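PDB 3SZ7: heat-shock protein cognate (HSC) co-chaperone sgt12 from Aspergillus fumigatus, which binds tail-anchored proteins bound for the endoplasmic reticulum and directs them, as an HSC co-chaperone, to the GET pathway through get4 and get5. Local coordinates for residues A6-S11 / L38-A43; D12-E17 / I31-Q36; N44-S49 / P76-A81; D67-T72 / S83-A88. One frame throughout, in Å; residues are numbered along the deposited sequence.

Contact 1. Residues A6-S11 / L38-A43; sequences APTPES and LSIAPA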
loop_
_atom_site.group_PDB
_atom_site.type_symbol
_atom_site.label_atom_id
_atom_site.label_comp_id
_atom_site.label_asym_id
_atom_site.label_seq_id
_atom_site.Cartn_x
_atom_site.Cartn_y
_atom_site.Cartn_z
ATOM N N ALA A 6 20.449 -15.631 -1.277
ATOM C CA ALA A 6 19.808 -15.299 -0.015
ATOM C C ALA A 6 20.524 -14.108 0.616
ATOM O O ALA A 6 21.626 -13.755 0.194
ATOM C CB ALA A 6 19.831 -16.502 0.919
ATOM N N PRO A 7 19.892 -13.478 1.617
ATOM C CA PRO A 7 20.453 -12.311 2.306
ATOM C C PRO A 7 21.849 -12.562 2.868
ATOM O O PRO A 7 22.157 -13.663 3.325
ATOM C CB PRO A 7 19.459 -12.073 3.441
ATOM C CG PRO A 7 18.162 -12.551 2.887
ATOM C CD PRO A 7 18.514 -13.760 2.059
ATOM N N THR A 8 22.685 -11.530 2.823
ATOM C CA THR A 8 24.030 -11.589 3.378
ATOM C C THR A 8 24.253 -10.359 4.254
ATOM O O THR A 8 23.436 -9.439 4.254
ATOM C CB THR A 8 25.098 -11.628 2.265
ATOM O OG1 THR A 8 25.049 -10.416 1.504
ATOM C CG2 THR A 8 24.864 -12.813 1.336
ATOM N N PRO A 9 25.356 -10.337 5.018
ATOM C CA PRO A 9 25.641 -9.112 5.771
ATOM C C PRO A 9 25.707 -7.901 4.843
ATOM O O PRO A 9 25.313 -6.802 5.233
ATOM C CB PRO A 9 27.012 -9.398 6.388
ATOM C CG PRO A 9 27.036 -10.883 6.543
ATOM C CD PRO A 9 26.309 -11.417 5.335
ATOM N N GLU A 10 26.186 -8.109 3.622
ATOM C CA GLU A 10 26.281 -7.026 2.648
ATOM C C GLU A 10 24.906 -6.516 2.213
ATOM O O GLU A 10 24.673 -5.306 2.168
ATOM C CB GLU A 10 27.074 -7.471 1.419
ATOM C CG GLU A 10 27.316 -6.358 0.409
ATOM C CD GLU A 10 28.099 -6.828 -0.802
ATOM O OE1 GLU A 10 28.358 -8.046 -0.912
ATOM O OE2 GLU A 10 28.457 -5.979 -1.646
ATOM N N SER A 11 23.997 -7.427 1.879
ATOM C CA SER A 11 22.670 -7.002 1.440
ATOM C C SER A 11 21.922 -6.293 2.569
ATOM O O SER A 11 21.207 -5.319 2.333
ATOM C CB SER A 11 21.854 -8.169 0.866
ATOM O OG SER A 11 21.504 -9.114 1.860
ATOM N N LEU A 38 18.536 -6.171 -3.382
ATOM C CA LEU A 38 17.774 -7.163 -4.134
ATOM C C LEU A 38 18.596 -7.867 -5.217
ATOM O O LEU A 38 18.244 -8.960 -5.658
ATOM C CB LEU A 38 16.518 -6.530 -4.734
ATOM C CG LEU A 38 15.420 -6.260 -3.708
ATOM C CD1 LEU A 38 14.405 -5.250 -4.232
ATOM C CD2 LEU A 38 14.737 -7.566 -3.322
ATOM N N SER A 39 19.686 -7.245 -5.649
ATOM C CA SER A 39 20.545 -7.877 -6.645
ATOM C C SER A 39 21.342 -9.008 -6.003
ATOM O O SER A 39 21.791 -9.929 -6.682
ATOM C CB SER A 39 21.480 -6.859 -7.299
ATOM O OG SER A 39 22.452 -6.389 -6.383
ATOM N N ILE A 40 21.510 -8.926 -4.687
ATOM C CA ILE A 40 22.177 -9.973 -3.921
ATOM C C ILE A 40 21.184 -11.054 -3.509
ATOM O O ILE A 40 21.467 -12.251 -3.627
ATOM C CB ILE A 40 22.827 -9.394 -2.655
ATOM C CG1 ILE A 40 23.966 -8.449 -3.036
ATOM C CG2 ILE A 40 23.318 -10.510 -1.744
ATOM C CD1 ILE A 40 24.518 -7.658 -1.869
ATOM N N ALA A 41 20.023 -10.620 -3.024
ATOM C CA ALA A 41 18.970 -11.527 -2.590
ATOM C C ALA A 41 17.680 -11.207 -3.330
ATOM O O ALA A 41 16.813 -10.502 -2.807
ATOM C CB ALA A 41 18.764 -11.424 -1.087
ATOM N N PRO A 42 17.552 -11.723 -4.561
ATOM C CA PRO A 42 16.391 -11.402 -5.400
ATOM C C PRO A 42 15.064 -11.773 -4.731
ATOM O O PRO A 42 14.986 -12.758 -3.996
ATOM C CB PRO A 42 16.624 -12.247 -6.658
ATOM C CG PRO A 42 18.103 -12.488 -6.688
ATOM C CD PRO A 42 18.514 -12.600 -5.251
ATOM N N ALA A 43 14.036 -10.968 -4.980
ATOM C CA ALA A 43 12.692 -11.234 -4.471
ATOM C C ALA A 43 12.597 -11.405 -2.950
ATOM O O ALA A 43 11.674 -12.044 -2.451
ATOM C CB ALA A 43 12.077 -12.440 -5.190
HETATM O O HOH W 1 22.986 -14.050 -2.470
#
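Ile40 and Ser11 meet where the two antiparallel helices of the first tetratricopeptide (TPR) repeat come to their open end, the start of helix 9-23 lying against the last turn of helix 27-40. The dense part is built round Ile40. Its CG1 stands anti to the carbonyl carbon (chi1 -66°), which sets CG2 anti to the backbone N, and the two branches go to different places. CG2 lies 3.8 Å from Ser11 CB and also touches Thr8 OG1, while CD1 packs against Ser11 N and lies 3.8 Å from Glu10 CD, the extended glutamate crossing the isoleucine at about a right angle. A capping box holds this surface in shape: Ser11 N donates to Thr8 OG1, and Thr8 N returns a bond to Ser11 OG at 2.9 Å, nearly straight at 167°. Ser11 OG is probably also hydrogen-bonded to Tyr47 OH of the next helix. Toward the N-terminus the contact thins. Ala41 CB sits 3.6 Å from Pro7 N, touching the peptide link between Ala6 and Pro7, and the backbones are then joined through solvent: one water donates to Ala6 O at 3.0 Å and to Ile40 O at 2.6 Å.

Contact 2. Residues D12-E17 / I31-Q36; sequences DKLKSE and IDLYTQ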
loop_
_atom_site.group_PDB
_atom_site.type_symbol
_atom_site.label_atom_id
_atom_site.label_comp_id
_atom_site.label_asym_id
_atom_site.label_seq_id
_atom_site.Cartn_x
_atom_site.Cartn_y
_atom_site.Cartn_z
ATOM N N ASP A 12 22.109 -6.766 3.797
ATOM C CA ASP A 12 21.492 -6.124 4.955
ATOM C C ASP A 12 22.082 -4.746 5.236
ATOM O O ASP A 12 21.373 -3.844 5.682
ATOM C CB ASP A 12 21.598 -7.000 6.204
ATOM C CG ASP A 12 20.591 -8.135 6.209
ATOM O OD1 ASP A 12 19.495 -7.976 5.625
ATOM O OD2 ASP A 12 20.893 -9.187 6.809
ATOM N N LYS A 13 23.379 -4.577 4.992
ATOM C CA LYS A 13 23.980 -3.259 5.148
ATOM C C LYS A 13 23.313 -2.303 4.168
ATOM O O LYS A 13 22.915 -1.196 4.531
ATOM C CB LYS A 13 25.492 -3.295 4.902
ATOM C CG LYS A 13 26.184 -1.978 5.213
ATOM C CD LYS A 13 27.526 -1.867 4.508
ATOM C CE LYS A 13 27.345 -1.830 2.997
ATOM N NZ LYS A 13 28.628 -1.580 2.283
ATOM N N LEU A 14 23.187 -2.746 2.923
ATOM C CA LEU A 14 22.537 -1.950 1.892
ATOM C C LEU A 14 21.101 -1.604 2.278
ATOM O O LEU A 14 20.639 -0.490 2.024
ATOM C CB LEU A 14 22.577 -2.682 0.549
ATOM C CG LEU A 14 23.976 -2.843 -0.050
ATOM C CD1 LEU A 14 23.973 -3.869 -1.176
ATOM C CD2 LEU A 14 24.505 -1.501 -0.536
ATOM N N LYS A 15 20.400 -2.552 2.896
ATOM C CA LYS A 15 19.031 -2.305 3.353
ATOM C C LYS A 15 19.009 -1.213 4.417
ATOM O O LYS A 15 18.173 -0.309 4.381
ATOM C CB LYS A 15 18.404 -3.581 3.920
ATOM C CG LYS A 15 17.003 -3.377 4.490
ATOM C CD LYS A 15 16.780 -4.202 5.741
ATOM C CE LYS A 15 17.707 -3.757 6.856
ATOM N NZ LYS A 15 17.514 -4.548 8.102
ATOM N N SER A 16 19.933 -1.305 5.368
ATOM C CA SER A 16 20.042 -0.303 6.424
ATOM C C SER A 16 20.378 1.071 5.855
ATOM O O SER A 16 19.865 2.085 6.322
ATOM C CB SER A 16 21.090 -0.725 7.461
ATOM O OG SER A 16 20.656 -1.871 8.174
ATOM N N GLU A 17 21.246 1.099 4.851
ATOM C CA GLU A 17 21.597 2.350 4.190
ATOM C C GLU A 17 20.393 2.887 3.423
ATOM O O GLU A 17 20.198 4.100 3.323
ATOM C CB GLU A 17 22.791 2.144 3.260
ATOM C CG GLU A 17 24.077 1.801 4.005
ATOM C CD GLU A 17 25.246 1.520 3.080
ATOM O OE1 GLU A 17 25.042 1.478 1.848
ATOM O OE2 GLU A 17 26.372 1.342 3.589
ATOM N N ILE A 31 15.547 3.830 -3.240
ATOM C CA ILE A 31 15.187 2.898 -4.302
ATOM C C ILE A 31 16.427 2.211 -4.873
ATOM O O ILE A 31 16.423 1.005 -5.100
ATOM C CB ILE A 31 14.413 3.605 -5.424
ATOM C CG1 ILE A 31 13.031 4.036 -4.917
ATOM C CG2 ILE A 31 14.286 2.696 -6.637
ATOM C CD1 ILE A 31 12.353 5.057 -5.793
ATOM N N ASP A 32 17.492 2.972 -5.099
ATOM C CA ASP A 32 18.701 2.382 -5.667
ATOM C C ASP A 32 19.394 1.430 -4.697
ATOM O O ASP A 32 19.873 0.372 -5.103
ATOM C CB ASP A 32 19.687 3.444 -6.154
ATOM C CG ASP A 32 20.885 2.833 -6.861
ATOM O OD1 ASP A 32 20.709 2.314 -7.984
ATOM O OD2 ASP A 32 21.997 2.861 -6.296
ATOM N N LEU A 33 19.440 1.803 -3.420
ATOM C CA LEU A 33 20.075 0.976 -2.396
ATOM C C LEU A 33 19.320 -0.329 -2.132
ATOM O O LEU A 33 19.929 -1.385 -1.947
ATOM C CB LEU A 33 20.230 1.772 -1.098
ATOM C CG LEU A 33 21.277 2.895 -1.159
ATOM C CD1 LEU A 33 21.058 3.913 -0.049
ATOM C CD2 LEU A 33 22.679 2.309 -1.096
ATOM N N TYR A 34 17.994 -0.255 -2.109
ATOM C CA TYR A 34 17.180 -1.449 -1.926
ATOM C C TYR A 34 17.332 -2.361 -3.135
ATOM O O TYR A 34 17.319 -3.588 -3.011
ATOM C CB TYR A 34 15.707 -1.071 -1.759
ATOM C CG TYR A 34 15.373 -0.377 -0.459
ATOM C CD1 TYR A 34 16.004 -0.726 0.730
ATOM C CD2 TYR A 34 14.409 0.623 -0.419
ATOM C CE1 TYR A 34 15.687 -0.092 1.920
ATOM C CE2 TYR A 34 14.086 1.260 0.765
ATOM C CZ TYR A 34 14.724 0.903 1.927
ATOM O OH TYR A 34 14.387 1.542 3.097
ATOM N N THR A 35 17.446 -1.747 -4.310
ATOM C CA THR A 35 17.656 -2.483 -5.552
ATOM C C THR A 35 18.993 -3.225 -5.523
ATOM O O THR A 35 19.095 -4.355 -6.002
ATOM C CB THR A 35 17.606 -1.542 -6.771
ATOM O OG1 THR A 35 16.300 -0.955 -6.869
ATOM C CG2 THR A 35 17.921 -2.299 -8.057
ATOM N N GLN A 36 20.016 -2.585 -4.965
ATOM C CA GLN A 36 21.308 -3.247 -4.791
ATOM C C GLN A 36 21.197 -4.434 -3.840
ATOM O O GLN A 36 21.803 -5.477 -4.071
ATOM C CB GLN A 36 22.363 -2.269 -4.274
ATOM C CG GLN A 36 22.737 -1.180 -5.257
ATOM C CD GLN A 36 23.793 -0.253 -4.698
ATOM O OE1 GLN A 36 23.671 0.968 -4.782
ATOM N NE2 GLN A 36 24.835 -0.831 -4.113
#
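The antiparallel helix pair of the first TPR repeat packs here along its middle, helix 9-23 against helix 27-40. The segment axes run at 167° to each other and approach to 8.0 Å, close enough for side chains to rest on the opposite backbone. Leu14 and Leu33 both point across the interface, yet their tips only brush, with Leu14 CD2 4.3 Å from Leu33 CD2. Each reaches past the other instead. Leu14 CD1 packs 3.8 Å from Gln36 CB, the two side chains crossing at about a right angle, and Leu14 also touches Ala37, further along helix 27-40. Leu33 CG stands beside the backbone N and anti to the carbonyl carbon (chi1 -70°); beyond it, CD1 comes 3.5 Å from Glu17 O, and CD2 lies near Glu17 OE1. The CB atoms of both leucines pack against main-chain oxygens, Leu14 CB at 3.9 Å from Leu33 O and Leu33 CB at the same distance from Leu14 O, a reciprocal fit. On the Lys15 flank the Tyr34 side chain leaves its helix alongside the interface, and only its ring end comes near helix 9-23. Its hydroxyl is hydrogen-bonded to Asn19 OD1 further along that helix, which ties down the far end of the ring, while the ring edge meets a carbonyl near its plane, Tyr34 CE1 lying 3.5 Å from Lys15 O.

Contact 3. Residues N44-S49 / P76-A81; sequences NPIYLS and PKYSKA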
loop_
_atom_site.group_PDB
_atom_site.type_symbol
_atom_site.label_atom_id
_atom_site.label_comp_id
_atom_site.label_asym_id
_atom_site.label_seq_id
_atom_site.Cartn_x
_atom_site.Cartn_y
_atom_site.Cartn_z
ATOM N N ASN A 44 13.541 -10.838 -2.206
ATOM C CA ASN A 44 13.422 -10.848 -0.758
ATOM C C ASN A 44 12.249 -9.968 -0.326
ATOM O O ASN A 44 12.191 -8.801 -0.695
ATOM C CB ASN A 44 14.708 -10.371 -0.093
ATOM C CG ASN A 44 14.608 -10.380 1.414
ATOM O OD1 ASN A 44 14.182 -9.401 2.022
ATOM N ND2 ASN A 44 14.982 -11.496 2.026
ATOM N N PRO A 45 11.306 -10.531 0.445
ATOM C CA PRO A 45 10.085 -9.788 0.794
ATOM C C PRO A 45 10.343 -8.562 1.668
ATOM O O PRO A 45 9.613 -7.582 1.550
ATOM C CB PRO A 45 9.245 -10.819 1.548
ATOM C CG PRO A 45 10.228 -11.839 2.034
ATOM C CD PRO A 45 11.295 -11.901 0.987
ATOM N N ILE A 46 11.356 -8.608 2.527
ATOM C CA ILE A 46 11.681 -7.441 3.340
ATOM C C ILE A 46 12.226 -6.323 2.466
ATOM O O ILE A 46 11.772 -5.185 2.556
ATOM C CB ILE A 46 12.689 -7.767 4.459
ATOM C CG1 ILE A 46 12.054 -8.727 5.466
ATOM C CG2 ILE A 46 13.123 -6.492 5.158
ATOM C CD1 ILE A 46 12.985 -9.126 6.592
ATOM N N TYR A 47 13.192 -6.654 1.612
ATOM C CA TYR A 47 13.776 -5.664 0.712
ATOM C C TYR A 47 12.736 -5.155 -0.279
ATOM O O TYR A 47 12.707 -3.966 -0.604
ATOM C CB TYR A 47 14.968 -6.245 -0.050
ATOM C CG TYR A 47 16.073 -6.802 0.816
ATOM C CD1 TYR A 47 16.173 -6.465 2.162
ATOM C CD2 TYR A 47 17.023 -7.663 0.283
ATOM C CE1 TYR A 47 17.194 -6.980 2.953
ATOM C CE2 TYR A 47 18.039 -8.174 1.059
ATOM C CZ TYR A 47 18.120 -7.834 2.390
ATOM O OH TYR A 47 19.138 -8.354 3.156
ATOM N N LEU A 48 11.883 -6.054 -0.763
ATOM C CA LEU A 48 10.809 -5.654 -1.674
ATOM C C LEU A 48 9.836 -4.683 -1.026
ATOM O O LEU A 48 9.441 -3.685 -1.636
ATOM C CB LEU A 48 10.042 -6.869 -2.196
ATOM C CG LEU A 48 10.732 -7.689 -3.286
ATOM C CD1 LEU A 48 9.943 -8.955 -3.553
ATOM C CD2 LEU A 48 10.865 -6.851 -4.548
ATOM N N SER A 49 9.437 -4.976 0.207
ATOM C CA SER A 49 8.442 -4.145 0.871
ATOM C C SER A 49 9.029 -2.793 1.242
ATOM O O SER A 49 8.327 -1.785 1.234
ATOM C CB SER A 49 7.860 -4.850 2.091
ATOM O OG SER A 49 7.231 -6.059 1.695
ATOM N N PRO A 76 3.221 -14.856 1.499
ATOM C CA PRO A 76 1.854 -14.399 1.777
ATOM C C PRO A 76 1.583 -14.226 3.272
ATOM O O PRO A 76 0.543 -13.679 3.643
ATOM C CB PRO A 76 0.982 -15.524 1.208
ATOM C CG PRO A 76 1.868 -16.719 1.168
ATOM C CD PRO A 76 3.242 -16.190 0.873
ATOM N N LYS A 77 2.505 -14.684 4.114
ATOM C CA LYS A 77 2.344 -14.575 5.564
ATOM C C LYS A 77 3.021 -13.327 6.132
ATOM O O LYS A 77 3.037 -13.117 7.343
ATOM C CB LYS A 77 2.926 -15.810 6.249
ATOM C CG LYS A 77 2.333 -17.125 5.779
ATOM C CD LYS A 77 1.064 -17.475 6.536
ATOM C CE LYS A 77 0.802 -18.975 6.473
ATOM N NZ LYS A 77 -0.442 -19.366 7.193
ATOM N N TYR A 78 3.591 -12.505 5.258
ATOM C CA TYR A 78 4.310 -11.308 5.695
ATOM C C TYR A 78 3.369 -10.116 5.682
ATOM O O TYR A 78 3.129 -9.522 4.635
ATOM C CB TYR A 78 5.524 -11.065 4.799
ATOM C CG TYR A 78 6.366 -9.870 5.161
ATOM C CD1 TYR A 78 6.625 -9.545 6.488
ATOM C CD2 TYR A 78 6.942 -9.096 4.171
ATOM C CE1 TYR A 78 7.410 -8.456 6.806
ATOM C CE2 TYR A 78 7.730 -8.014 4.482
ATOM C CZ TYR A 78 7.963 -7.697 5.796
ATOM O OH TYR A 78 8.756 -6.608 6.071
ATOM N N SER A 79 2.841 -9.768 6.854
ATOM C CA SER A 79 1.771 -8.778 6.937
ATOM C C SER A 79 2.166 -7.407 6.395
ATOM O O SER A 79 1.332 -6.723 5.803
ATOM C CB SER A 79 1.231 -8.659 8.371
ATOM O OG SER A 79 2.134 -7.953 9.206
ATOM N N LYS A 80 3.421 -6.999 6.590
ATOM C CA LYS A 80 3.848 -5.676 6.131
ATOM C C LYS A 80 3.689 -5.510 4.617
ATOM O O LYS A 80 3.314 -4.438 4.142
ATOM C CB LYS A 80 5.288 -5.359 6.560
ATOM C CG LYS A 80 5.649 -3.878 6.455
ATOM C CD LYS A 80 7.076 -3.590 6.926
ATOM C CE LYS A 80 7.237 -3.792 8.425
ATOM N NZ LYS A 80 6.627 -2.698 9.234
ATOM N N ALA A 81 3.959 -6.570 3.865
ATOM C CA ALA A 81 3.832 -6.517 2.413
ATOM C C ALA A 81 2.389 -6.238 1.999
ATOM O O ALA A 81 2.143 -5.489 1.056
ATOM C CB ALA A 81 4.334 -7.811 1.778
#
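Ser49 and Ala81 have the nearest CA atoms, 5.4 Å apart, between the first turns of helix 45-57 and helix 79-91. Segment 76-81 begins as loop and runs into helix 79-91, whereas segment 44-49 is helical from Pro45 onward. That start is capped by Asn44, whose OD1 accepts from Tyr47 N at 2.9 Å, in the carbonyl plane and on a lone pair. Tyr78 supplies the largest share of the contact surface. Its CG is anti to the backbone N (chi1 -179°), and the ring extends across to helix 45-57. Pro45 O lies at the ring edge, near its plane, 3.5 Å from Tyr78 CE2, and Pro45 CB touches the neighbouring CD2 at 3.9 Å. Further out, Ile46 crosses the tyrosine at about a right angle, its CG1 4.0 Å from Tyr78 OH. The two helices are the leading helices of successive TPR repeats, so this is a joint between repeats. Ser49 OG touches both Tyr78 CE2 and Ala81 CB, 3.4 Å from each. The hydroxyl spends its proton within its own helix, donating to Pro45 O at 2.8 Å; that oxygen also accepts from Ser49 N and therefore carries two bonds. Ala71 of the intervening helix 61-74 packs on both Ser49 and Ala81.

Contact 4. Residues D67-T72 / S83-A88; sequences DAELAT and SRLGLA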
loop_
_atom_site.group_PDB
_atom_site.type_symbol
_atom_site.label_atom_id
_atom_site.label_comp_id
_atom_site.label_asym_id
_atom_site.label_seq_id
_atom_site.Cartn_x
_atom_site.Cartn_y
_atom_site.Cartn_z
ATOM N N ASP A 67 6.160 -4.210 -6.457
ATOM C CA ASP A 67 7.060 -4.692 -5.409
ATOM C C ASP A 67 6.285 -5.384 -4.294
ATOM O O ASP A 67 6.633 -6.491 -3.874
ATOM C CB ASP A 67 7.877 -3.549 -4.811
ATOM C CG ASP A 67 9.153 -3.284 -5.575
ATOM O OD1 ASP A 67 9.431 -4.014 -6.555
ATOM O OD2 ASP A 67 9.884 -2.346 -5.188
ATOM N N ALA A 68 5.250 -4.713 -3.790
ATOM C CA ALA A 68 4.468 -5.267 -2.696
ATOM C C ALA A 68 3.789 -6.573 -3.110
ATOM O O ALA A 68 3.777 -7.539 -2.351
ATOM C CB ALA A 68 3.445 -4.241 -2.181
ATOM N N GLU A 69 3.247 -6.616 -4.322
ATOM C CA GLU A 69 2.611 -7.841 -4.801
ATOM C C GLU A 69 3.598 -8.995 -4.833
ATOM O O GLU A 69 3.301 -10.088 -4.358
ATOM C CB GLU A 69 2.033 -7.652 -6.195
ATOM C CG GLU A 69 0.746 -6.860 -6.216
ATOM C CD GLU A 69 0.200 -6.719 -7.613
ATOM O OE1 GLU A 69 1.016 -6.643 -8.554
ATOM O OE2 GLU A 69 -1.039 -6.694 -7.773
ATOM N N LEU A 70 4.767 -8.754 -5.408
ATOM C CA LEU A 70 5.776 -9.801 -5.491
ATOM C C LEU A 70 6.138 -10.309 -4.097
ATOM O O LEU A 70 6.297 -11.511 -3.890
ATOM C CB LEU A 70 7.020 -9.311 -6.232
ATOM C CG LEU A 70 8.069 -10.414 -6.424
ATOM C CD1 LEU A 70 7.451 -11.594 -7.160
ATOM C CD2 LEU A 70 9.282 -9.872 -7.169
ATOM N N ALA A 71 6.256 -9.395 -3.141
ATOM C CA ALA A 71 6.514 -9.789 -1.758
ATOM C C ALA A 71 5.408 -10.680 -1.193
ATOM O O ALA A 71 5.692 -11.641 -0.481
ATOM C CB ALA A 71 6.718 -8.570 -0.877
ATOM N N THR A 72 4.153 -10.363 -1.503
ATOM C CA THR A 72 3.036 -11.168 -1.018
ATOM C C THR A 72 2.968 -12.517 -1.720
ATOM O O THR A 72 2.412 -13.474 -1.179
ATOM C CB THR A 72 1.668 -10.459 -1.180
ATOM O OG1 THR A 72 1.392 -10.245 -2.572
ATOM C CG2 THR A 72 1.658 -9.136 -0.432
ATOM N N SER A 83 0.173 -4.639 3.796
ATOM C CA SER A 83 -0.115 -3.258 4.165
ATOM C C SER A 83 0.400 -2.297 3.097
ATOM O O SER A 83 -0.269 -1.318 2.755
ATOM C CB SER A 83 0.496 -2.922 5.525
ATOM O OG SER A 83 0.121 -1.617 5.926
ATOM N N ARG A 84 1.594 -2.579 2.579
ATOM C CA ARG A 84 2.184 -1.795 1.498
ATOM C C ARG A 84 1.334 -1.874 0.245
ATOM O O ARG A 84 1.116 -0.868 -0.422
ATOM C CB ARG A 84 3.579 -2.315 1.157
ATOM C CG ARG A 84 4.572 -2.186 2.274
ATOM C CD ARG A 84 5.323 -0.882 2.184
ATOM N NE ARG A 84 6.298 -0.793 3.258
ATOM C CZ ARG A 84 6.160 -0.020 4.326
ATOM N NH1 ARG A 84 5.091 0.757 4.450
ATOM N NH2 ARG A 84 7.097 -0.010 5.260
ATOM N N LEU A 85 0.873 -3.079 -0.073
ATOM C CA LEU A 85 0.042 -3.300 -1.254
ATOM C C LEU A 85 -1.293 -2.569 -1.129
ATOM O O LEU A 85 -1.792 -1.990 -2.092
ATOM C CB LEU A 85 -0.207 -4.794 -1.449
ATOM C CG LEU A 85 -1.054 -5.176 -2.663
ATOM C CD1 LEU A 85 -0.479 -4.543 -3.921
ATOM C CD2 LEU A 85 -1.122 -6.693 -2.803
ATOM N N GLY A 86 -1.864 -2.602 0.069
ATOM C CA GLY A 86 -3.111 -1.906 0.334
ATOM C C GLY A 86 -2.991 -0.421 0.063
ATOM O O GLY A 86 -3.847 0.170 -0.589
ATOM N N LEU A 87 -1.925 0.193 0.567
ATOM C CA LEU A 87 -1.734 1.627 0.373
ATOM C C LEU A 87 -1.487 1.957 -1.094
ATOM O O LEU A 87 -2.029 2.918 -1.620
ATOM C CB LEU A 87 -0.587 2.149 1.243
ATOM C CG LEU A 87 -0.373 3.664 1.230
ATOM C CD1 LEU A 87 -1.652 4.395 1.614
ATOM C CD2 LEU A 87 0.760 4.050 2.176
ATOM N N ALA A 88 -0.655 1.163 -1.756
ATOM C CA ALA A 88 -0.370 1.406 -3.161
ATOM C C ALA A 88 -1.643 1.328 -4.003
ATOM O O ALA A 88 -1.875 2.171 -4.873
ATOM C CB ALA A 88 0.700 0.431 -3.680
#
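Ala68 CB overlaps the backbone of the facing helix at Leu85, 3.5 Å from Leu85 N and 3.7 Å from Leu85 CA. The same methyl also touches the CB atoms of Leu85 and Arg84, so one small side chain rests on two consecutive residues. The CA atoms of Ala68 and Leu85, 5.1 Å apart, are the nearest pair across the contact. Leu85 has the largest share of the buried surface. Its CG lies anti to the backbone N (chi1 -179°); the two methyls beyond it meet Glu69 CG, Leu85 CD1 at 3.5 Å and CD2 at 3.9 Å. The leucine meets Glu69 at that CG, and the carboxylate goes on to a salt bridge with Arg89 further along helix 79-91. In TPR terms the trailing helix of the second repeat here meets the leading helix of the third. The segment axes stand 8.5 Å apart at closest approach and cross at -147°, more splayed than a strictly antiparallel pair. Thr72 OG1 is a looser neighbour, 4.4 Å from Leu85 CD2, and that hydroxyl donates to Glu69 O at 2.6 Å within its own helix. Beyond the pair, Leu85 also touches Ala101 of helix 95-109, while Arg84 turns away toward helix 45-57, where its NE makes a weak hydrogen bond to Ser49 O.

How the contacts relate
Contacts 1 and 2 share helices 9-23 and 27-40 and lie 9 Å apart between centres; contact 2 falls in the chain between the two segments of contact 1, and Ile40 CD1 meets Leu14 CD1 at 3.9 Å. Both close before contacts 3 and 4 open. Those two interleave along the sequence, share helix 79-91 and have centres 8 Å apart. Tyr47 of contact 3 reaches back to contact 2, where its hydroxyl is probably hydrogen-bonded to Asp12. Thus contacts 1 and 2 hold one helical hairpin together, whereas contacts 3 and 4 stack successive repeats, building the TPR domain through which the protein binds HSC family members.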